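Uncharacterized protein (Pseudomonas aeruginosa, PDB 4O5P) is a phospholipase effector of the type VI secretion system, probably an alpha/beta-hydrolase that attacks membrane phospholipids of target cells. Local coordinates at residues Phe71-Asn76 with Phe236-Glu242; Asp281-Ala285 with Ser343-Asp347; Pro293-Met299 with Gly608-Ile614; Ser336-Ala342 with Asp680-Arg685. One frame throughout, in Å; residues are numbered along the deposited sequence.

Contact 1: residues Phe71-Asn76 with Phe236-Glu242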
loop_
_atom_site.group_PDB
_atom_site.type_symbol
_atom_site.label_atom_id
_atom_site.label_comp_id
_atom_site.label_asym_id
_atom_site.label_seq_id
_atom_site.Cartn_x
_atom_site.Cartn_y
_atom_site.Cartn_z
ATOM N N PHE A 71 0.840 -8.657 4.927
ATOM C CA PHE A 71 1.716 -7.805 4.138
ATOM C C PHE A 71 1.584 -6.366 4.644
ATOM O O PHE A 71 0.531 -5.706 4.457
ATOM C CB PHE A 71 1.310 -7.825 2.665
ATOM C CG PHE A 71 1.378 -9.180 2.009
ATOM C CD1 PHE A 71 2.562 -9.632 1.454
ATOM C CD2 PHE A 71 0.241 -9.969 1.888
ATOM C CE1 PHE A 71 2.631 -10.859 0.821
ATOM C CE2 PHE A 71 0.293 -11.195 1.244
ATOM C CZ PHE A 71 1.494 -11.640 0.709
ATOM N N ASP A 72 2.655 -5.880 5.272
ATOM C CA ASP A 72 2.644 -4.564 5.905
ATOM C C ASP A 72 2.721 -3.452 4.872
ATOM O O ASP A 72 2.986 -3.700 3.683
ATOM C CB ASP A 72 3.784 -4.413 6.913
ATOM C CG ASP A 72 3.385 -3.568 8.109
ATOM O OD1 ASP A 72 2.415 -2.773 7.990
ATOM O OD2 ASP A 72 4.040 -3.692 9.173
ATOM N N GLY A 73 2.491 -2.223 5.326
ATOM C CA GLY A 73 2.347 -1.115 4.407
ATOM C C GLY A 73 3.643 -0.450 4.014
ATOM O O GLY A 73 4.727 -0.860 4.429
ATOM N N THR A 74 3.504 0.589 3.203
ATOM C CA THR A 74 4.613 1.395 2.733
ATOM C C THR A 74 5.414 1.933 3.906
ATOM O O THR A 74 4.866 2.613 4.768
ATOM C CB THR A 74 4.062 2.585 1.933
ATOM O OG1 THR A 74 3.147 2.092 0.942
ATOM C CG2 THR A 74 5.192 3.354 1.269
ATOM N N ASN A 75 6.710 1.625 3.920
ATOM C CA ASN A 75 7.634 2.083 4.959
ATOM C C ASN A 75 7.300 1.567 6.359
ATOM O O ASN A 75 7.788 2.104 7.357
ATOM C CB ASN A 75 7.755 3.616 4.979
ATOM C CG ASN A 75 9.059 4.087 5.597
ATOM O OD1 ASN A 75 10.135 3.574 5.267
ATOM N ND2 ASN A 75 8.976 5.068 6.498
ATOM N N ASN A 76 6.463 0.535 6.434
ATOM C CA ASN A 76 6.197 -0.120 7.711
ATOM C C ASN A 76 7.026 -1.383 7.894
ATOM O O ASN A 76 6.957 -2.312 7.072
ATOM C CB ASN A 76 4.721 -0.500 7.817
ATOM C CG ASN A 76 3.809 0.679 7.668
ATOM O OD1 ASN A 76 3.234 0.888 6.611
ATOM N ND2 ASN A 76 3.664 1.465 8.730
ATOM N N PHE A 236 -1.907 -3.798 4.158
ATOM C CA PHE A 236 -2.160 -2.339 4.239
ATOM C C PHE A 236 -1.333 -1.637 3.175
ATOM O O PHE A 236 -0.163 -1.981 2.980
ATOM C CB PHE A 236 -1.865 -1.833 5.672
ATOM C CG PHE A 236 -1.628 -0.335 5.812
ATOM C CD1 PHE A 236 -2.413 0.619 5.147
ATOM C CD2 PHE A 236 -0.627 0.111 6.669
ATOM C CE1 PHE A 236 -2.163 1.987 5.322
ATOM C CE2 PHE A 236 -0.384 1.473 6.858
ATOM C CZ PHE A 236 -1.144 2.409 6.182
ATOM N N SER A 237 -1.942 -0.684 2.462
ATOM C CA SER A 237 -1.191 0.181 1.527
ATOM C C SER A 237 -0.659 -0.633 0.356
ATOM O O SER A 237 -1.403 -1.361 -0.278
ATOM C CB SER A 237 -0.044 0.898 2.243
ATOM O OG SER A 237 0.506 1.954 1.438
ATOM N N ARG A 238 0.634 -0.538 0.072
ATOM C CA ARG A 238 1.182 -1.378 -0.970
ATOM C C ARG A 238 1.124 -2.841 -0.562
ATOM O O ARG A 238 1.182 -3.730 -1.410
ATOM C CB ARG A 238 2.592 -0.927 -1.367
ATOM C CG ARG A 238 2.511 0.340 -2.184
ATOM C CD ARG A 238 3.813 1.060 -2.324
ATOM N NE ARG A 238 3.656 2.180 -3.239
ATOM C CZ ARG A 238 3.458 3.440 -2.861
ATOM N NH1 ARG A 238 3.383 3.759 -1.569
ATOM N NH2 ARG A 238 3.335 4.383 -3.780
ATOM N N GLY A 239 0.949 -3.093 0.727
ATOM C CA GLY A 239 0.876 -4.467 1.198
ATOM C C GLY A 239 -0.533 -4.997 0.944
ATOM O O GLY A 239 -0.740 -6.192 0.780
ATOM N N ALA A 240 -1.504 -4.089 0.891
ATOM C CA ALA A 240 -2.855 -4.454 0.466
ATOM C C ALA A 240 -2.864 -4.729 -1.039
ATOM O O ALA A 240 -3.503 -5.678 -1.512
ATOM C CB ALA A 240 -3.853 -3.349 0.827
ATOM N N ALA A 241 -2.149 -3.900 -1.797
ATOM C CA ALA A 241 -1.954 -4.180 -3.223
ATOM C C ALA A 241 -1.326 -5.558 -3.421
ATOM O O ALA A 241 -1.766 -6.341 -4.287
ATOM C CB ALA A 241 -1.094 -3.106 -3.873
ATOM N N GLU A 242 -0.287 -5.842 -2.628
ATOM C CA GLU A 242 0.389 -7.126 -2.674
ATOM C C GLU A 242 -0.557 -8.258 -2.321
ATOM O O GLU A 242 -0.497 -9.310 -2.929
ATOM C CB GLU A 242 1.581 -7.156 -1.727
ATOM C CG GLU A 242 2.799 -6.346 -2.190
ATOM C CD GLU A 242 3.590 -5.868 -1.006
ATOM O OE1 GLU A 242 3.635 -6.616 -0.007
ATOM O OE2 GLU A 242 4.143 -4.748 -1.046
HETATM O O HOH W 1 4.295 -5.881 2.370
HETATM O O HOH W 2 4.427 -2.905 1.281
#
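T74 OG1 is held by two groups of segment 236-242, the S237 hydroxyl and the R238 guanidinium. S237 OG lies 2.7 Å from T74 OG1, a hydrogen bond in which either hydroxyl could donate. R238 NH1 donates to T74 OG1 at 3.0 Å, and the oxygen sits close to the guanidinium plane. With T74 OG1 beside its own backbone N (chi1 -51°), the hydroxyl faces S237 and the methyl CG2 packs on R238 NH1. R238 keeps an extended chain from CG to NE, and NE bonds to A285 O.

The two backbones also touch. F236 N donates to F71 O at 3.1 Å. G73 and G239, with no side chain, allow a close approach: G73 CA is 3.0 Å from F236 O, and G239 CA is 3.3 Å from D72 O, both CA-H...O contacts.

F71 and E242 close the far end. E242 CB lies over one face of the F71 ring, and the ring and carboxylate planes are nearly perpendicular at 87°. Two waters lie between D72 O and the E242 carboxylate, one near OE1 and one near OE2.

The segment 236-242 fits the strand-turn-helix shape of a nucleophile elbow. S237 is the probable elbow serine and has the positive phi (67°) expected there. S237 OG also bonds to H379 NE2. The geometry is consistent with S237 as the nucleophile of a Ser-His-Asp triad, with T74 and H379 both meeting its hydroxyl.

Contact 2: residues Asp281-Ala285 with Ser343-Asp347; sequences DTVAA and SFPLD
T282 O receives the backbone N of D347 at 2.9 Å. The bond is fairly straight (166° at the hydrogen). L346 CA comes to 3.4 Å from the same T282 O as a CA-H...O contact. V283 CA makes the reciprocal contact with P345 O. A water completes the polar part: it accepts from A284 N and donates to P345 O and to D347 OD1, the last at 2.6 Å.

Apolar groups fill in around these bonds. V283 puts CG1 anti to its backbone N (chi1 172°), which sets CG2 beside that N. Both methyls lie against P345 O, and CG2 also reaches F344 CD2 at 4.1 Å. A285 CB rests on P345 CG and CD, 3.7 Å from CD. T282 CG2 packs against D347 CB.

Segment 281-285 leaves the C-terminal end of strand 270-280 in the central sheet. D281 follows the strand next to the one that leads to the probable nucleophile elbow. This position is used for the acid in some alpha/beta-hydrolases, and D281 is probably the triad acid. The L346 and D281 side chains cross at about a right angle, with L346 CD1 3.4 Å from D281 OD1.

Further out, D281 OD1 accepts from S336 N. D281 OD2 bonds to H379 ND1 and forms a salt bridge with R685, so the carboxylate is held at both oxygens. The F344 ring makes cation-pi contacts with R238 and R341.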
loop_
_atom_site.group_PDB
_atom_site.type_symbol
_atom_site.label_atom_id
_atom_site.label_comp_id
_atom_site.label_asym_id
_atom_site.label_seq_id
_atom_site.Cartn_x
_atom_site.Cartn_y
_atom_site.Cartn_z
ATOM N N ASP A 281 -6.928 0.448 3.003
ATOM C CA ASP A 281 -6.529 1.550 2.094
ATOM C C ASP A 281 -5.501 1.150 1.054
ATOM O O ASP A 281 -4.354 1.578 1.136
ATOM C CB ASP A 281 -5.983 2.734 2.910
ATOM C CG ASP A 281 -6.230 4.068 2.249
ATOM O OD1 ASP A 281 -7.381 4.327 1.849
ATOM O OD2 ASP A 281 -5.281 4.876 2.125
ATOM N N THR A 282 -5.915 0.323 0.085
ATOM C CA THR A 282 -5.022 -0.197 -0.947
ATOM C C THR A 282 -4.367 0.896 -1.784
ATOM O O THR A 282 -5.064 1.739 -2.345
ATOM C CB THR A 282 -5.791 -1.071 -1.939
ATOM O OG1 THR A 282 -6.453 -2.119 -1.234
ATOM C CG2 THR A 282 -4.850 -1.661 -2.989
ATOM N N VAL A 283 -3.034 0.862 -1.879
ATOM C CA VAL A 283 -2.295 1.777 -2.759
ATOM C C VAL A 283 -1.341 0.965 -3.610
ATOM O O VAL A 283 -0.492 0.272 -3.078
ATOM C CB VAL A 283 -1.487 2.815 -1.968
ATOM C CG1 VAL A 283 -0.573 3.615 -2.919
ATOM C CG2 VAL A 283 -2.428 3.738 -1.183
ATOM N N ALA A 284 -1.486 1.035 -4.931
ATOM C CA ALA A 284 -0.763 0.121 -5.820
ATOM C C ALA A 284 0.264 0.862 -6.650
ATOM O O ALA A 284 0.840 0.305 -7.599
ATOM C CB ALA A 284 -1.744 -0.617 -6.732
ATOM N N ALA A 285 0.510 2.109 -6.262
ATOM C CA ALA A 285 1.273 3.043 -7.087
ATOM C C ALA A 285 2.752 2.788 -7.003
ATOM O O ALA A 285 3.270 2.438 -5.939
ATOM C CB ALA A 285 0.989 4.501 -6.656
ATOM N N SER A 343 0.929 10.665 -4.453
ATOM C CA SER A 343 1.745 9.461 -4.341
ATOM C C SER A 343 0.958 8.300 -3.736
ATOM O O SER A 343 1.456 7.171 -3.684
ATOM C CB SER A 343 2.951 9.761 -3.458
ATOM O OG SER A 343 2.505 10.357 -2.247
ATOM N N PHE A 344 -0.260 8.580 -3.264
ATOM C CA PHE A 344 -1.065 7.558 -2.597
ATOM C C PHE A 344 -2.486 7.393 -3.159
ATOM O O PHE A 344 -3.467 7.500 -2.417
ATOM C CB PHE A 344 -1.086 7.807 -1.080
ATOM C CG PHE A 344 0.214 7.477 -0.404
ATOM C CD1 PHE A 344 1.311 8.327 -0.515
ATOM C CD2 PHE A 344 0.350 6.310 0.325
ATOM C CE1 PHE A 344 2.509 8.016 0.086
ATOM C CE2 PHE A 344 1.550 5.992 0.938
ATOM C CZ PHE A 344 2.628 6.836 0.816
ATOM N N PRO A 345 -2.603 7.080 -4.466
ATOM C CA PRO A 345 -3.947 6.840 -4.995
ATOM C C PRO A 345 -4.561 5.558 -4.433
ATOM O O PRO A 345 -3.856 4.584 -4.113
ATOM C CB PRO A 345 -3.719 6.717 -6.512
ATOM C CG PRO A 345 -2.280 6.278 -6.651
ATOM C CD PRO A 345 -1.563 6.941 -5.503
ATOM N N LEU A 346 -5.884 5.570 -4.308
ATOM C CA LEU A 346 -6.592 4.447 -3.755
ATOM C C LEU A 346 -6.977 3.467 -4.865
ATOM O O LEU A 346 -7.316 3.865 -5.983
ATOM C CB LEU A 346 -7.849 4.947 -3.027
ATOM C CG LEU A 346 -8.750 3.898 -2.379
ATOM C CD1 LEU A 346 -8.013 3.133 -1.264
ATOM C CD2 LEU A 346 -10.004 4.563 -1.832
ATOM N N ASP A 347 -6.881 2.179 -4.573
ATOM C CA ASP A 347 -7.594 1.206 -5.383
ATOM C C ASP A 347 -8.799 0.692 -4.610
ATOM O O ASP A 347 -8.662 -0.084 -3.662
ATOM C CB ASP A 347 -6.691 0.038 -5.811
ATOM C CG ASP A 347 -6.189 0.187 -7.235
ATOM O OD1 ASP A 347 -5.150 0.854 -7.423
ATOM O OD2 ASP A 347 -6.822 -0.365 -8.173
HETATM O O HOH W 3 -3.650 2.459 -5.991
#

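Contact 3: residues Pro293-Met299 with Gly608-Ile614; sequences PFAAGHM and GGTVFLI
Strands 294-299 and 609-614 run antiparallel, their axes 4.4 Å apart at closest approach, with a beta bulge between A296 and M299 that shifts the register by one residue. A295 and F612 form a hydrogen-bonded pair: A295 N donates to F612 O at 2.9 Å, and F612 N donates to A295 O at 2.8 Å. At the bulge, G297 N donates to T610 O at 2.8 Å. T610 N then bonds H298 O. A water donates to H298 O and accepts from T610 OG1, which also bonds to T702.

F612 CG stands beside its backbone N (chi1 -61°), and the ring lies close to G297, with CE2 3.6 Å from G297 CA. T610 CG2 lies over one face of the F612 ring near its rim.

F294 and L613 lie side by side and point the same way. L613 CD2 meets the edge of the F294 ring, 3.6 Å from CD1. At the end of the pair, P293 CB touches I614 CD1 at 4.0 Å.

F294 and L613 also pack on L700 of the next strand. Four backbone bonds and these apolar contacts attach strand 294-299 as the outermost strand of a four-stranded antiparallel sheet. The pairing joins the catalytic and C-terminal family regions by main-chain hydrogen bonds, with apolar side chains packed around them.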
loop_
_atom_site.group_PDB
_atom_site.type_symbol
_atom_site.label_atom_id
_atom_site.label_comp_id
_atom_site.label_asym_id
_atom_site.label_seq_id
_atom_site.Cartn_x
_atom_site.Cartn_y
_atom_site.Cartn_z
ATOM N N PRO A 293 1.607 18.453 -13.152
ATOM C CA PRO A 293 1.372 17.494 -12.064
ATOM C C PRO A 293 1.394 16.007 -12.474
ATOM O O PRO A 293 0.324 15.444 -12.778
ATOM C CB PRO A 293 -0.025 17.889 -11.565
ATOM C CG PRO A 293 -0.056 19.406 -11.731
ATOM C CD PRO A 293 0.886 19.723 -12.928
ATOM N N PHE A 294 2.581 15.389 -12.460
ATOM C CA PHE A 294 2.723 13.928 -12.604
ATOM C C PHE A 294 1.939 13.140 -11.538
ATOM O O PHE A 294 2.160 13.302 -10.338
ATOM C CB PHE A 294 4.189 13.493 -12.479
ATOM C CG PHE A 294 5.085 13.921 -13.622
ATOM C CD1 PHE A 294 4.586 14.614 -14.716
ATOM C CD2 PHE A 294 6.447 13.609 -13.588
ATOM C CE1 PHE A 294 5.427 15.007 -15.752
ATOM C CE2 PHE A 294 7.296 13.991 -14.619
ATOM C CZ PHE A 294 6.786 14.697 -15.706
ATOM N N ALA A 295 1.058 12.255 -11.972
ATOM C CA ALA A 295 0.386 11.352 -11.057
ATOM C C ALA A 295 0.874 9.919 -11.250
ATOM O O ALA A 295 0.736 9.348 -12.328
ATOM C CB ALA A 295 -1.112 11.433 -11.248
ATOM N N ALA A 296 1.446 9.341 -10.202
ATOM C CA ALA A 296 1.860 7.933 -10.234
ATOM C C ALA A 296 0.707 6.983 -10.572
ATOM O O ALA A 296 -0.428 7.157 -10.102
ATOM C CB ALA A 296 2.484 7.544 -8.890
ATOM N N GLY A 297 0.993 5.976 -11.395
ATOM C CA GLY A 297 0.036 4.920 -11.647
ATOM C C GLY A 297 0.568 3.619 -11.078
ATOM O O GLY A 297 1.566 3.623 -10.351
ATOM N N HIS A 298 -0.080 2.509 -11.425
ATOM C CA HIS A 298 0.266 1.185 -10.888
ATOM C C HIS A 298 1.697 0.711 -11.108
ATOM O O HIS A 298 2.277 0.907 -12.182
ATOM C CB HIS A 298 -0.624 0.108 -11.508
ATOM C CG HIS A 298 -2.079 0.243 -11.199
ATOM N ND1 HIS A 298 -2.566 1.026 -10.172
ATOM C CD2 HIS A 298 -3.162 -0.301 -11.802
ATOM C CE1 HIS A 298 -3.884 0.959 -10.159
ATOM N NE2 HIS A 298 -4.270 0.155 -11.133
HETATM N N MSE A 299 2.237 0.035 -10.095
HETATM C CA MSE A 299 3.375 -0.862 -10.294
HETATM C C MSE A 299 2.961 -1.916 -11.328
HETATM O O MSE A 299 1.774 -2.291 -11.411
HETATM C CB MSE A 299 3.772 -1.528 -8.969
HETATM C CG MSE A 299 4.502 -0.586 -8.031
HETATM SE SE MSE A 299 4.679 -1.270 -6.195
HETATM C CE MSE A 299 5.868 0.112 -5.519
ATOM N N GLY A 608 9.504 0.416 -12.859
ATOM C CA GLY A 608 8.500 -0.542 -13.274
ATOM C C GLY A 608 7.065 -0.142 -12.986
ATOM O O GLY A 608 6.284 -0.938 -12.435
ATOM N N GLY A 609 6.691 1.071 -13.383
ATOM C CA GLY A 609 5.336 1.527 -13.133
ATOM C C GLY A 609 4.790 2.447 -14.211
ATOM O O GLY A 609 5.514 2.889 -15.098
ATOM N N THR A 610 3.498 2.739 -14.121
ATOM C CA THR A 610 2.843 3.636 -15.051
ATOM C C THR A 610 2.869 5.031 -14.436
ATOM O O THR A 610 2.925 5.164 -13.204
ATOM C CB THR A 610 1.395 3.188 -15.268
ATOM O OG1 THR A 610 1.385 1.949 -16.004
ATOM C CG2 THR A 610 0.573 4.251 -16.013
ATOM N N VAL A 611 2.854 6.059 -15.286
ATOM C CA VAL A 611 2.754 7.455 -14.858
ATOM C C VAL A 611 1.738 8.181 -15.749
ATOM O O VAL A 611 1.758 8.031 -16.981
ATOM C CB VAL A 611 4.100 8.203 -14.985
ATOM C CG1 VAL A 611 3.909 9.666 -14.615
ATOM C CG2 VAL A 611 5.212 7.541 -14.134
ATOM N N PHE A 612 0.855 8.953 -15.113
ATOM C CA PHE A 612 -0.197 9.708 -15.785
ATOM C C PHE A 612 0.026 11.206 -15.641
ATOM O O PHE A 612 0.773 11.645 -14.771
ATOM C CB PHE A 612 -1.553 9.455 -15.119
ATOM C CG PHE A 612 -2.007 8.039 -15.153
ATOM C CD1 PHE A 612 -2.507 7.483 -16.326
ATOM C CD2 PHE A 612 -1.965 7.266 -14.005
ATOM C CE1 PHE A 612 -2.935 6.173 -16.351
ATOM C CE2 PHE A 612 -2.400 5.961 -14.023
ATOM C CZ PHE A 612 -2.891 5.415 -15.200
ATOM N N LEU A 613 -0.692 11.969 -16.468
ATOM C CA LEU A 613 -0.920 13.403 -16.288
ATOM C C LEU A 613 -2.418 13.629 -16.059
ATOM O O LEU A 613 -3.242 12.914 -16.628
ATOM C CB LEU A 613 -0.512 14.172 -17.544
ATOM C CG LEU A 613 0.968 14.467 -17.755
ATOM C CD1 LEU A 613 1.177 15.272 -19.030
ATOM C CD2 LEU A 613 1.494 15.203 -16.556
ATOM N N ILE A 614 -2.780 14.609 -15.236
ATOM C CA ILE A 614 -4.197 14.924 -15.034
ATOM C C ILE A 614 -4.629 16.086 -15.951
ATOM O O ILE A 614 -3.788 16.791 -16.525
ATOM C CB ILE A 614 -4.503 15.284 -13.576
ATOM C CG1 ILE A 614 -3.746 16.551 -13.169
ATOM C CG2 ILE A 614 -4.155 14.110 -12.634
ATOM C CD1 ILE A 614 -3.956 16.930 -11.728
HETATM O O HOH W 4 2.227 -0.163 -14.748
#

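Contact 4: residues Ser336-Ala342 with Asp680-Arg685; sequences SCHEQRA and DYFRYR
Q340 has CG beside its backbone N (chi1 -73°) and an extended chain beyond it, which carries the amide into the turn of D680-R683. R685 has CG anti to its backbone N (chi1 177°) and is extended to NE, which places CB, CG and CD against E339 O and carries the guanidinium to E339 CG.

Q340 NE2 donates twice, to Y681 O and to R683 O, each at 3.0 Å. The Y681 carbonyl is met from above its plane, the R683 carbonyl less tilted. Q340 OE1 lies at the edge of the Y681 ring and accepts from R484. Both ends of this buried amide are thus used, which fixes its rotation.

D680 takes A342 N on OD2 at 3.0 Å, met from above the carboxylate plane. Its OD1 forms a salt bridge with R683 NH1.

E339 CG lies over one face of the R685 guanidinium, 3.6 Å from NE. The carboxylate of E339 turns away to R341: OE2 accepts from R341 N and NE, and OE1 bonds to S662. R685 CB lies 3.2 Å from E339 O. A water donates to S336 O and accepts from R685 NH1. S336 OG accepts from E339 N, an ST motif.

R685 NE bonds F344 O and NH2 forms a salt bridge with D281. A loop of the C-terminal family region therefore supplies a second-shell arginine to the probable Ser-His-Asp site of an alpha/beta-hydrolase fold.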
loop_
_atom_site.group_PDB
_atom_site.type_symbol
_atom_site.label_atom_id
_atom_site.label_comp_id
_atom_site.label_asym_id
_atom_site.label_seq_id
_atom_site.Cartn_x
_atom_site.Cartn_y
_atom_site.Cartn_z
ATOM N N SER A 336 -9.402 5.239 3.582
ATOM C CA SER A 336 -9.279 6.607 4.104
ATOM C C SER A 336 -10.089 7.595 3.264
ATOM O O SER A 336 -9.998 7.575 2.037
ATOM C CB SER A 336 -7.795 7.004 4.085
ATOM O OG SER A 336 -7.609 8.412 4.127
ATOM N N CYS A 337 -10.879 8.458 3.909
ATOM C CA CYS A 337 -11.619 9.502 3.200
ATOM C C CYS A 337 -10.806 10.776 2.962
ATOM O O CYS A 337 -11.113 11.556 2.056
ATOM C CB CYS A 337 -12.867 9.894 3.998
ATOM S SG CYS A 337 -14.094 8.613 4.070
ATOM N N HIS A 338 -9.795 10.998 3.795
ATOM C CA HIS A 338 -9.090 12.287 3.824
ATOM C C HIS A 338 -7.684 12.280 3.221
ATOM O O HIS A 338 -7.057 13.342 3.122
ATOM C CB HIS A 338 -9.082 12.846 5.249
ATOM C CG HIS A 338 -10.454 12.978 5.824
ATOM N ND1 HIS A 338 -10.853 12.318 6.964
ATOM C CD2 HIS A 338 -11.548 13.626 5.361
ATOM C CE1 HIS A 338 -12.129 12.577 7.193
ATOM N NE2 HIS A 338 -12.576 13.366 6.231
ATOM N N GLU A 339 -7.195 11.115 2.792
ATOM C CA GLU A 339 -5.893 11.052 2.091
ATOM C C GLU A 339 -6.001 11.756 0.727
ATOM O O GLU A 339 -7.030 11.629 0.055
ATOM C CB GLU A 339 -5.453 9.598 1.890
ATOM C CG GLU A 339 -4.124 9.426 1.124
ATOM C CD GLU A 339 -2.942 10.142 1.770
ATOM O OE1 GLU A 339 -2.718 9.977 2.989
ATOM O OE2 GLU A 339 -2.215 10.877 1.056
ATOM N N GLN A 340 -4.958 12.494 0.331
ATOM C CA GLN A 340 -4.988 13.310 -0.882
ATOM C C GLN A 340 -3.660 13.315 -1.660
ATOM O O GLN A 340 -3.572 13.934 -2.730
ATOM C CB GLN A 340 -5.349 14.775 -0.545
ATOM C CG GLN A 340 -6.805 15.055 -0.158
ATOM C CD GLN A 340 -7.037 16.533 0.134
ATOM O OE1 GLN A 340 -6.641 17.038 1.191
ATOM N NE2 GLN A 340 -7.650 17.235 -0.813
ATOM N N ARG A 341 -2.629 12.651 -1.142
ATOM C CA ARG A 341 -1.314 12.714 -1.791
ATOM C C ARG A 341 -1.342 12.062 -3.162
ATOM O O ARG A 341 -1.878 10.958 -3.326
ATOM C CB ARG A 341 -0.221 12.062 -0.940
ATOM C CG ARG A 341 0.364 12.955 0.157
ATOM C CD ARG A 341 1.349 12.159 1.044
ATOM N NE ARG A 341 0.659 11.098 1.782
ATOM C CZ ARG A 341 1.271 10.148 2.489
ATOM N NH1 ARG A 341 2.593 10.119 2.571
ATOM N NH2 ARG A 341 0.551 9.222 3.120
ATOM N N ALA A 342 -0.763 12.760 -4.138
ATOM C CA ALA A 342 -0.590 12.239 -5.492
ATOM C C ALA A 342 0.102 10.881 -5.469
ATOM O O ALA A 342 -0.101 10.066 -6.353
ATOM C CB ALA A 342 0.228 13.202 -6.309
ATOM N N ASP A 680 -1.805 19.340 -3.279
ATOM C CA ASP A 680 -2.795 18.267 -3.276
ATOM C C ASP A 680 -3.998 18.546 -2.359
ATOM O O ASP A 680 -5.014 17.857 -2.435
ATOM C CB ASP A 680 -2.131 16.926 -2.914
ATOM C CG ASP A 680 -1.157 16.453 -3.981
ATOM O OD1 ASP A 680 -1.343 16.861 -5.152
ATOM O OD2 ASP A 680 -0.212 15.692 -3.655
ATOM N N TYR A 681 -3.889 19.558 -1.499
ATOM C CA TYR A 681 -5.021 19.954 -0.660
ATOM C C TYR A 681 -6.220 20.325 -1.516
ATOM O O TYR A 681 -7.371 20.224 -1.081
ATOM C CB TYR A 681 -4.648 21.161 0.210
ATOM C CG TYR A 681 -3.782 20.866 1.425
ATOM C CD1 TYR A 681 -4.044 19.788 2.250
ATOM C CD2 TYR A 681 -2.714 21.693 1.748
ATOM C CE1 TYR A 681 -3.259 19.535 3.374
ATOM C CE2 TYR A 681 -1.926 21.452 2.863
ATOM C CZ TYR A 681 -2.205 20.376 3.669
ATOM O OH TYR A 681 -1.415 20.136 4.778
ATOM N N PHE A 682 -5.953 20.793 -2.729
ATOM C CA PHE A 682 -7.031 21.255 -3.571
ATOM C C PHE A 682 -7.242 20.395 -4.800
ATOM O O PHE A 682 -7.731 20.871 -5.818
ATOM C CB PHE A 682 -6.856 22.737 -3.897
ATOM C CG PHE A 682 -7.238 23.625 -2.756
ATOM C CD1 PHE A 682 -6.308 23.977 -1.789
ATOM C CD2 PHE A 682 -8.563 24.048 -2.609
ATOM C CE1 PHE A 682 -6.675 24.774 -0.714
ATOM C CE2 PHE A 682 -8.947 24.845 -1.541
ATOM C CZ PHE A 682 -7.998 25.219 -0.582
ATOM N N ARG A 683 -6.904 19.117 -4.673
ATOM C CA ARG A 683 -7.282 18.100 -5.653
ATOM C C ARG A 683 -7.965 16.936 -4.936
ATOM O O ARG A 683 -7.648 16.632 -3.771
ATOM C CB ARG A 683 -6.050 17.555 -6.365
ATOM C CG ARG A 683 -5.390 18.532 -7.321
ATOM C CD ARG A 683 -4.066 17.978 -7.838
ATOM N NE ARG A 683 -3.253 19.071 -8.332
ATOM C CZ ARG A 683 -2.244 19.617 -7.667
ATOM N NH1 ARG A 683 -1.875 19.135 -6.487
ATOM N NH2 ARG A 683 -1.585 20.633 -8.206
ATOM N N TYR A 684 -8.891 16.274 -5.613
ATOM C CA TYR A 684 -9.437 15.053 -5.040
ATOM C C TYR A 684 -8.424 13.939 -5.211
ATOM O O TYR A 684 -7.607 13.957 -6.149
ATOM C CB TYR A 684 -10.778 14.680 -5.674
ATOM C CG TYR A 684 -11.860 15.687 -5.372
ATOM C CD1 TYR A 684 -12.243 15.962 -4.070
ATOM C CD2 TYR A 684 -12.499 16.358 -6.399
ATOM C CE1 TYR A 684 -13.236 16.894 -3.809
ATOM C CE2 TYR A 684 -13.463 17.273 -6.148
ATOM C CZ TYR A 684 -13.833 17.538 -4.864
ATOM O OH TYR A 684 -14.821 18.466 -4.672
ATOM N N ARG A 685 -8.445 12.992 -4.283
ATOM C CA ARG A 685 -7.533 11.859 -4.334
ATOM C C ARG A 685 -7.873 11.020 -5.562
ATOM O O ARG A 685 -9.050 10.876 -5.915
ATOM C CB ARG A 685 -7.697 11.023 -3.066
ATOM C CG ARG A 685 -6.847 9.765 -3.009
ATOM C CD ARG A 685 -7.178 8.943 -1.768
ATOM N NE ARG A 685 -6.136 7.954 -1.522
ATOM C CZ ARG A 685 -6.215 6.977 -0.626
ATOM N NH1 ARG A 685 -7.304 6.840 0.132
ATOM N NH2 ARG A 685 -5.203 6.133 -0.507
HETATM O O HOH W 5 -9.959 8.445 -0.317
#

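Overall arrangement
From the N terminus, contact 1 closes first. It brings the loop after strand 62-71 to the start of helix 238-254, across 159 intervening residues. Contact 2 follows in series and closes a loop of 57 residues, from just after strand 270-280 to the start of strand 346-353. Contacts 3 and 4 are the long closures, reaching from the catalytic family region to the C-terminal one. Contacts 2, 3 and 4 cross one another, because their segments alternate along the chain. Contact 2 is the hub: it touches contact 1 through R238 and A285, contact 3 through A284 and M299, and contact 4 through D281, S336 and R685. Contacts 1 and 4 do not touch.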